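PDB 5JJP: nonribosomal peptide synthase from Streptomyces sp. MJ635-86F5, which activates an aliphatic beta-amino acid by adenylation, probably using ATP to ready it for transfer to a phosphopantetheine-bearing carrier protein. Local coordinates for residues Q68-Y72 with D96-L102; Y72-L76 with F155-V160; A133-A139 with L150-G156. All blocks are in the same frame, centred on the assembly; numbering follows the deposited sequence.

Interaction 1: Q68-Y72 with D96-L102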
loop_
_atom_site.group_PDB
_atom_site.type_symbol
_atom_site.label_atom_id
_atom_site.label_comp_id
_atom_site.label_asym_id
_atom_site.label_seq_id
_atom_site.Cartn_x
_atom_site.Cartn_y
_atom_site.Cartn_z
ATOM N N GLN A 68 -2.880 -8.983 19.042
ATOM C CA GLN A 68 -2.097 -9.950 18.289
ATOM C C GLN A 68 -0.749 -9.298 17.804
ATOM O O GLN A 68 0.314 -9.923 17.920
ATOM C CB GLN A 68 -2.917 -10.511 17.137
ATOM C CG GLN A 68 -2.246 -11.630 16.376
ATOM C CD GLN A 68 -2.266 -12.954 17.115
ATOM O OE1 GLN A 68 -1.931 -13.038 18.292
ATOM N NE2 GLN A 68 -2.651 -14.020 16.410
ATOM N N ALA A 69 -0.800 -8.044 17.346
ATOM C CA ALA A 69 0.392 -7.305 17.005
ATOM C C ALA A 69 1.371 -7.252 18.171
ATOM O O ALA A 69 2.586 -7.463 18.004
ATOM C CB ALA A 69 0.054 -5.901 16.556
ATOM N N ASP A 70 0.849 -6.927 19.344
ATOM C CA ASP A 70 1.671 -6.810 20.527
ATOM C C ASP A 70 2.276 -8.190 20.941
ATOM O O ASP A 70 3.440 -8.240 21.397
ATOM C CB ASP A 70 0.869 -6.213 21.696
ATOM C CG ASP A 70 0.558 -4.722 21.504
ATOM O OD1 ASP A 70 1.162 -4.087 20.650
ATOM O OD2 ASP A 70 -0.388 -4.214 22.164
ATOM N N ALA A 71 1.492 -9.259 20.819
ATOM C CA ALA A 71 1.977 -10.549 21.238
ATOM C C ALA A 71 3.076 -10.979 20.303
ATOM O O ALA A 71 4.093 -11.512 20.716
ATOM C CB ALA A 71 0.867 -11.548 21.263
ATOM N N TYR A 72 2.868 -10.750 19.023
ATOM C CA TYR A 72 3.844 -11.088 18.029
ATOM C C TYR A 72 5.132 -10.324 18.282
ATOM O O TYR A 72 6.219 -10.857 18.119
ATOM C CB TYR A 72 3.308 -10.776 16.631
ATOM C CG TYR A 72 2.357 -11.793 16.011
ATOM C CD1 TYR A 72 1.883 -12.913 16.733
ATOM C CD2 TYR A 72 1.906 -11.618 14.747
ATOM C CE1 TYR A 72 1.012 -13.837 16.164
ATOM C CE2 TYR A 72 1.017 -12.505 14.190
ATOM C CZ TYR A 72 0.555 -13.620 14.900
ATOM O OH TYR A 72 -0.264 -14.516 14.264
ATOM N N ASP A 96 -3.763 -12.245 10.614
ATOM C CA ASP A 96 -2.471 -12.529 11.261
ATOM C C ASP A 96 -1.253 -11.945 10.525
ATOM O O ASP A 96 -0.285 -11.492 11.179
ATOM C CB ASP A 96 -2.287 -14.029 11.447
ATOM C CG ASP A 96 -3.093 -14.582 12.640
ATOM O OD1 ASP A 96 -3.418 -13.768 13.552
ATOM O OD2 ASP A 96 -3.371 -15.812 12.687
ATOM N N ALA A 97 -1.304 -11.873 9.207
ATOM C CA ALA A 97 -0.218 -11.244 8.449
ATOM C C ALA A 97 -0.208 -9.734 8.729
ATOM O O ALA A 97 0.853 -9.095 8.808
ATOM C CB ALA A 97 -0.398 -11.473 6.958
ATOM N N VAL A 98 -1.403 -9.179 8.952
ATOM C CA VAL A 98 -1.478 -7.748 9.305
ATOM C C VAL A 98 -0.868 -7.524 10.697
ATOM O O VAL A 98 -0.054 -6.621 10.896
ATOM C CB VAL A 98 -2.933 -7.227 9.231
ATOM C CG1 VAL A 98 -3.007 -5.775 9.698
ATOM C CG2 VAL A 98 -3.497 -7.369 7.822
ATOM N N ALA A 99 -1.276 -8.336 11.679
ATOM C CA ALA A 99 -0.654 -8.259 13.011
ATOM C C ALA A 99 0.897 -8.357 12.888
ATOM O O ALA A 99 1.626 -7.607 13.522
ATOM C CB ALA A 99 -1.167 -9.347 13.909
ATOM N N ALA A 100 1.375 -9.278 12.068
ATOM C CA ALA A 100 2.849 -9.429 11.838
ATOM C C ALA A 100 3.524 -8.187 11.298
ATOM O O ALA A 100 4.610 -7.778 11.821
ATOM C CB ALA A 100 3.123 -10.547 10.894
ATOM N N PHE A 101 2.887 -7.521 10.322
ATOM C CA PHE A 101 3.543 -6.333 9.770
ATOM C C PHE A 101 3.464 -5.161 10.721
ATOM O O PHE A 101 4.432 -4.412 10.853
ATOM C CB PHE A 101 3.196 -6.049 8.301
ATOM C CG PHE A 101 1.874 -5.383 8.044
ATOM C CD1 PHE A 101 0.981 -5.967 7.151
ATOM C CD2 PHE A 101 1.606 -4.110 8.514
ATOM C CE1 PHE A 101 -0.215 -5.371 6.863
ATOM C CE2 PHE A 101 0.439 -3.477 8.185
ATOM C CZ PHE A 101 -0.475 -4.112 7.356
ATOM N N LEU A 102 2.377 -5.089 11.490
ATOM C CA LEU A 102 2.297 -4.137 12.553
ATOM C C LEU A 102 3.376 -4.399 13.635
ATOM O O LEU A 102 3.935 -3.447 14.231
ATOM C CB LEU A 102 0.881 -4.121 13.172
ATOM C CG LEU A 102 -0.233 -3.561 12.321
ATOM C CD1 LEU A 102 -1.583 -3.722 13.031
ATOM C CD2 LEU A 102 0.003 -2.101 12.003
#

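Interaction 2: Y72-L76 with F155-V160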
loop_
_atom_site.group_PDB
_atom_site.type_symbol
_atom_site.label_atom_id
_atom_site.label_comp_id
_atom_site.label_asym_id
_atom_site.label_seq_id
_atom_site.Cartn_x
_atom_site.Cartn_y
_atom_site.Cartn_z
ATOM N N TYR A 72 2.868 -10.750 19.023
ATOM C CA TYR A 72 3.844 -11.088 18.029
ATOM C C TYR A 72 5.132 -10.324 18.282
ATOM O O TYR A 72 6.219 -10.857 18.119
ATOM C CB TYR A 72 3.308 -10.776 16.631
ATOM C CG TYR A 72 2.357 -11.793 16.011
ATOM C CD1 TYR A 72 1.883 -12.913 16.733
ATOM C CD2 TYR A 72 1.906 -11.618 14.747
ATOM C CE1 TYR A 72 1.012 -13.837 16.164
ATOM C CE2 TYR A 72 1.017 -12.505 14.190
ATOM C CZ TYR A 72 0.555 -13.620 14.900
ATOM O OH TYR A 72 -0.264 -14.516 14.264
ATOM N N ALA A 73 4.985 -9.027 18.568
ATOM C CA ALA A 73 6.138 -8.119 18.763
ATOM C C ALA A 73 6.997 -8.560 19.912
ATOM O O ALA A 73 8.217 -8.601 19.792
ATOM C CB ALA A 73 5.670 -6.684 18.984
ATOM N N ALA A 74 6.363 -8.925 21.030
ATOM C CA ALA A 74 7.098 -9.457 22.190
ATOM C C ALA A 74 7.953 -10.694 21.823
ATOM O O ALA A 74 9.130 -10.753 22.159
ATOM C CB ALA A 74 6.131 -9.806 23.323
ATOM N N GLU A 75 7.364 -11.651 21.100
ATOM C CA GLU A 75 8.091 -12.865 20.701
ATOM C C GLU A 75 9.185 -12.548 19.651
ATOM O O GLU A 75 10.298 -13.038 19.764
ATOM C CB GLU A 75 7.127 -13.917 20.194
ATOM C CG GLU A 75 6.279 -14.542 21.285
ATOM C CD GLU A 75 5.094 -15.343 20.721
ATOM O OE1 GLU A 75 5.112 -16.608 20.886
ATOM O OE2 GLU A 75 4.143 -14.721 20.110
ATOM N N LEU A 76 8.889 -11.673 18.685
ATOM C CA LEU A 76 9.887 -11.320 17.718
ATOM C C LEU A 76 11.041 -10.590 18.393
ATOM O O LEU A 76 12.182 -10.782 17.989
ATOM C CB LEU A 76 9.327 -10.478 16.578
ATOM C CG LEU A 76 8.415 -11.246 15.625
ATOM C CD1 LEU A 76 7.683 -10.289 14.716
ATOM C CD2 LEU A 76 9.194 -12.218 14.797
ATOM N N PHE A 155 4.370 -17.464 11.974
ATOM C CA PHE A 155 3.376 -16.809 12.836
ATOM C C PHE A 155 2.019 -17.413 12.555
ATOM O O PHE A 155 1.717 -17.772 11.424
ATOM C CB PHE A 155 3.375 -15.290 12.617
ATOM C CG PHE A 155 2.969 -14.886 11.252
ATOM C CD1 PHE A 155 3.884 -14.760 10.260
ATOM C CD2 PHE A 155 1.644 -14.631 10.969
ATOM C CE1 PHE A 155 3.505 -14.415 8.971
ATOM C CE2 PHE A 155 1.247 -14.330 9.664
ATOM C CZ PHE A 155 2.185 -14.222 8.665
ATOM N N GLY A 156 1.203 -17.547 13.580
ATOM C CA GLY A 156 -0.186 -18.056 13.397
ATOM C C GLY A 156 -1.010 -17.728 14.629
ATOM O O GLY A 156 -0.585 -16.900 15.453
ATOM N N PRO A 157 -2.141 -18.406 14.802
ATOM C CA PRO A 157 -3.088 -18.036 15.890
ATOM C C PRO A 157 -2.465 -18.105 17.280
ATOM O O PRO A 157 -2.739 -17.223 18.105
ATOM C CB PRO A 157 -4.207 -19.099 15.782
ATOM C CG PRO A 157 -4.048 -19.730 14.425
ATOM C CD PRO A 157 -2.614 -19.542 13.998
ATOM N N LYS A 158 -1.604 -19.098 17.514
ATOM C CA LYS A 158 -0.963 -19.267 18.806
ATOM C C LYS A 158 0.237 -18.337 19.087
ATOM O O LYS A 158 0.604 -18.154 20.247
ATOM C CB LYS A 158 -0.520 -20.720 18.994
ATOM C CG LYS A 158 0.597 -21.215 18.064
ATOM C CD LYS A 158 1.991 -20.587 18.262
ATOM C CE LYS A 158 2.477 -20.377 19.706
ATOM N NZ LYS A 158 3.191 -21.543 20.303
ATOM N N GLY A 159 0.809 -17.717 18.056
ATOM C CA GLY A 159 1.943 -16.821 18.238
ATOM C C GLY A 159 3.009 -17.094 17.217
ATOM O O GLY A 159 2.724 -17.653 16.145
ATOM N N VAL A 160 4.245 -16.730 17.555
ATOM C CA VAL A 160 5.398 -16.890 16.672
ATOM C C VAL A 160 6.306 -17.981 17.206
ATOM O O VAL A 160 6.841 -17.853 18.308
ATOM C CB VAL A 160 6.228 -15.618 16.643
ATOM C CG1 VAL A 160 7.507 -15.831 15.871
ATOM C CG2 VAL A 160 5.408 -14.441 16.062
#

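Interaction 3: A133-A139 with L150-G156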
loop_
_atom_site.group_PDB
_atom_site.type_symbol
_atom_site.label_atom_id
_atom_site.label_comp_id
_atom_site.label_asym_id
_atom_site.label_seq_id
_atom_site.Cartn_x
_atom_site.Cartn_y
_atom_site.Cartn_z
ATOM N N ALA A 133 17.689 -10.620 8.118
ATOM C CA ALA A 133 18.041 -11.464 9.215
ATOM C C ALA A 133 16.985 -12.517 9.530
ATOM O O ALA A 133 17.292 -13.476 10.224
ATOM C CB ALA A 133 18.268 -10.622 10.434
ATOM N N LEU A 134 15.772 -12.340 8.998
ATOM C CA LEU A 134 14.665 -13.266 9.330
ATOM C C LEU A 134 13.724 -13.456 8.156
ATOM O O LEU A 134 13.357 -12.502 7.466
ATOM C CB LEU A 134 13.907 -12.708 10.521
ATOM C CG LEU A 134 12.745 -13.549 11.096
ATOM C CD1 LEU A 134 13.230 -14.853 11.715
ATOM C CD2 LEU A 134 12.005 -12.748 12.115
ATOM N N PHE A 135 13.367 -14.696 7.897
ATOM C CA PHE A 135 12.324 -15.033 6.955
ATOM C C PHE A 135 11.136 -15.478 7.800
ATOM O O PHE A 135 11.199 -16.491 8.489
ATOM C CB PHE A 135 12.763 -16.153 6.052
ATOM C CG PHE A 135 11.703 -16.609 5.062
ATOM C CD1 PHE A 135 11.545 -15.958 3.872
ATOM C CD2 PHE A 135 10.860 -17.700 5.351
ATOM C CE1 PHE A 135 10.617 -16.373 2.961
ATOM C CE2 PHE A 135 9.935 -18.137 4.440
ATOM C CZ PHE A 135 9.823 -17.463 3.231
ATOM N N LEU A 136 10.064 -14.704 7.756
ATOM C CA LEU A 136 8.911 -14.874 8.661
ATOM C C LEU A 136 7.695 -15.256 7.819
ATOM O O LEU A 136 7.245 -14.450 7.035
ATOM C CB LEU A 136 8.648 -13.550 9.342
ATOM C CG LEU A 136 7.431 -13.508 10.246
ATOM C CD1 LEU A 136 7.467 -14.656 11.247
ATOM C CD2 LEU A 136 7.356 -12.185 10.974
ATOM N N GLN A 137 7.237 -16.499 7.907
ATOM C CA GLN A 137 6.173 -16.974 7.025
ATOM C C GLN A 137 4.927 -17.401 7.820
ATOM O O GLN A 137 4.989 -17.537 9.014
ATOM C CB GLN A 137 6.670 -18.116 6.101
ATOM C CG GLN A 137 6.987 -19.415 6.778
ATOM C CD GLN A 137 7.607 -20.448 5.829
ATOM O OE1 GLN A 137 7.128 -20.687 4.717
ATOM N NE2 GLN A 137 8.647 -21.106 6.302
ATOM N N ALA A 138 3.834 -17.657 7.113
ATOM C CA ALA A 138 2.572 -18.044 7.730
ATOM C C ALA A 138 2.690 -19.373 8.419
ATOM O O ALA A 138 3.617 -20.112 8.140
ATOM C CB ALA A 138 1.485 -18.117 6.685
ATOM N N ALA A 139 1.748 -19.660 9.326
ATOM C CA ALA A 139 1.675 -20.971 9.996
ATOM C C ALA A 139 1.765 -22.124 9.005
ATOM O O ALA A 139 2.565 -23.042 9.165
ATOM C CB ALA A 139 0.362 -21.088 10.774
ATOM N N LEU A 150 19.325 -18.993 7.276
ATOM C CA LEU A 150 18.688 -17.684 7.384
ATOM C C LEU A 150 17.697 -17.876 8.525
ATOM O O LEU A 150 17.117 -18.906 8.564
ATOM C CB LEU A 150 17.896 -17.427 6.113
ATOM C CG LEU A 150 16.945 -16.273 5.826
ATOM C CD1 LEU A 150 17.609 -14.918 5.923
ATOM C CD2 LEU A 150 16.344 -16.483 4.478
ATOM N N GLY A 151 17.583 -16.949 9.472
ATOM C CA GLY A 151 16.557 -17.064 10.530
ATOM C C GLY A 151 15.215 -17.424 9.916
ATOM O O GLY A 151 14.858 -16.884 8.883
ATOM N N MET A 152 14.521 -18.382 10.508
ATOM C CA MET A 152 13.198 -18.746 10.018
ATOM C C MET A 152 12.196 -18.869 11.162
ATOM O O MET A 152 12.499 -19.430 12.230
ATOM C CB MET A 152 13.145 -19.948 9.081
ATOM C CG MET A 152 11.814 -19.987 8.312
ATOM S SD MET A 152 10.467 -20.871 9.176
ATOM C CE MET A 152 11.060 -22.562 8.965
ATOM N N ALA A 153 11.006 -18.337 10.934
ATOM C CA ALA A 153 9.946 -18.369 11.951
ATOM C C ALA A 153 8.596 -18.370 11.308
ATOM O O ALA A 153 8.470 -18.003 10.145
ATOM C CB ALA A 153 10.067 -17.166 12.874
ATOM N N ARG A 154 7.605 -18.814 12.062
ATOM C CA ARG A 154 6.246 -18.849 11.582
ATOM C C ARG A 154 5.420 -18.074 12.511
ATOM O O ARG A 154 5.687 -18.056 13.731
ATOM C CB ARG A 154 5.708 -20.251 11.545
ATOM C CG ARG A 154 6.341 -21.113 10.491
ATOM C CD ARG A 154 6.251 -22.589 10.840
ATOM N NE ARG A 154 7.031 -23.359 9.860
ATOM C CZ ARG A 154 6.605 -23.605 8.638
ATOM N NH1 ARG A 154 5.432 -23.124 8.236
ATOM N NH2 ARG A 154 7.366 -24.281 7.806
ATOM N N PHE A 155 4.370 -17.464 11.974
ATOM C CA PHE A 155 3.376 -16.809 12.836
ATOM C C PHE A 155 2.019 -17.413 12.555
ATOM O O PHE A 155 1.717 -17.772 11.424
ATOM C CB PHE A 155 3.375 -15.290 12.617
ATOM C CG PHE A 155 2.969 -14.886 11.252
ATOM C CD1 PHE A 155 3.884 -14.760 10.260
ATOM C CD2 PHE A 155 1.644 -14.631 10.969
ATOM C CE1 PHE A 155 3.505 -14.415 8.971
ATOM C CE2 PHE A 155 1.247 -14.330 9.664
ATOM C CZ PHE A 155 2.185 -14.222 8.665
ATOM N N GLY A 156 1.203 -17.547 13.580
ATOM C CA GLY A 156 -0.186 -18.056 13.397
ATOM C C GLY A 156 -1.010 -17.728 14.629
ATOM O O GLY A 156 -0.585 -16.900 15.453
HETATM O O HOH W 1 19.369 -14.997 9.960
#

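Interaction 1: Q68-Y72 with D96-L102
This is a close helix-to-helix contact in the AMP-binding (ANL) fold, between helix 62-77 and helix 95-107, which touch the same sheet. The short axes approach to 7.8 Å and cross at -57°, a spacing that small side chains make possible: Ala69 and Ala99 meet with their CA atoms 4.2 Å apart. Ala99 CB points into the other helix between Gln68 and Ala69, 3.7 Å from Ala69 N and 3.5 Å from Gln68 CG, and a bulkier residue could hardly fit there. Ala69 CB touches Leu102 CB at 3.9 Å, while Leu102 packs on to Arg32 and Leu36 of helix 31-37. Tyr72 turns the edge of its ring to the backbone at Asp96 O and Ala100 N, with CE2 3.8 Å from Ala99 CB and CD2 4.2 Å from Ala100 CB. Gln68 NE2 donates a nearly straight hydrogen bond to Asp96 OD1 (3.0 Å). The Tyr72 hydroxyl lies 3.3 Å from Asp96 CG, but its hydrogen bond goes to Gly156 O. Polarity is thus gathered at one end of an otherwise apolar interface: alanines allow the tight spacing, and one directional bond from a neutral amide to a carboxylate adds a specific tie there.

Interaction 2: Y72-L76 with F155-V160
Three side chains on the C-terminal half of helix 62-77 reach across to a tight beta hairpin whose strands, 151-156 and 159-162, are joined by a type I turn from Gly156 to Gly159. Tyr72 reaches furthest. Its chi1 of -80° (m) and a chi2 of only 6° put CA almost in the plane of the ring, so the phenol extends as a flat blade and its OH donates to Gly156 O at 2.7 Å. That carbonyl also accepts the turn's own bond, from Gly159 N at 3.1 Å. The backbone of Phe155 sets CB over one face of the Tyr72 ring, 4.3 Å from its centroid, in a CH-pi contact, and chi1 in p turns the phenyl ring so that the two rings meet obliquely. Val160, in t, places CG2 3.9 Å from Tyr72 CD1 and CG1 4.1 Å from CD2 of Leu76, whose m,t rotamer brings its end to the hairpin. Glu75, also m,t, stays extended, and its OE1 and OE2 share Val160 N through weak hydrogen bonds of 3.4 and 3.3 Å. Glycine suits its place in the turn twice over: Gly159 has a phi of 135°, and a CB there would stand just 2.8 Å from Glu75 OE2. Pro157, with phi near -59°, fits the first corner of the turn. The chemistry is therefore layered: tyrosine couples the helix firmly to a turn carbonyl, aliphatic and aromatic groups fill the buried part, and the glutamate, at the more exposed margin, adds a looser polar tie.

Interaction 3: A133-A139 with L150-G156
Backbone hydrogen bonds in regular parallel alternation join strands 134-138 and 151-156. Phe135 N donates to Gly151 O (2.8 Å) and Phe135 O accepts from Ala153 N (3.1 Å); Gln137 N then donates to Ala153 O (3.0 Å) and Gln137 O accepts from Phe155 N (3.0 Å). Between Ala133 and Gly151 a water bridges instead, donating to Ala133 O (2.6 Å) and accepting from Gly151 N (2.7 Å). A CB on Gly151 would collide with Ala133 O. Gln137 offers NE2 weakly to Met152 SD (3.4 Å), while its OE1 accepts from Arg143 N. The long Arg154 side chain gives NH1 to Gly141 O and, weakly, to Ala139 O (3.0 Å), and its NE makes a long, weak ion pair with Glu163. Strand 134-138 is hydrogen-bonded on its other edge to strand 87-90, and strand 151-156 to the antiparallel strand 159-162. Leu134 and Leu136 turn to the sheet face where Leu134 meets Leu76 of helix 62-77; Phe135 turns to the opposite face, against Leu123 of helix 120-130.

The three contacts belong to one alpha/beta unit within the AMP-binding region, all on the same side of the chain's centre. Interactions 1 and 2 are closest, with centres about 7 Å apart, and both draw on helix 62-77 through Tyr72; interactions 2 and 3 lie about 10 Å apart and share Phe155 and Gly156 on strand 151-156; interactions 1 and 3 are about 13 Å apart. Along the chain, interaction 1 closes before interaction 3 opens, and interaction 3 is nested within the long loop that interaction 2 closes. Asp96 also packs against Phe155 and Gly156, so helix crossing, hairpin and parallel strand pair form one continuous block of the layered alpha-beta sandwich.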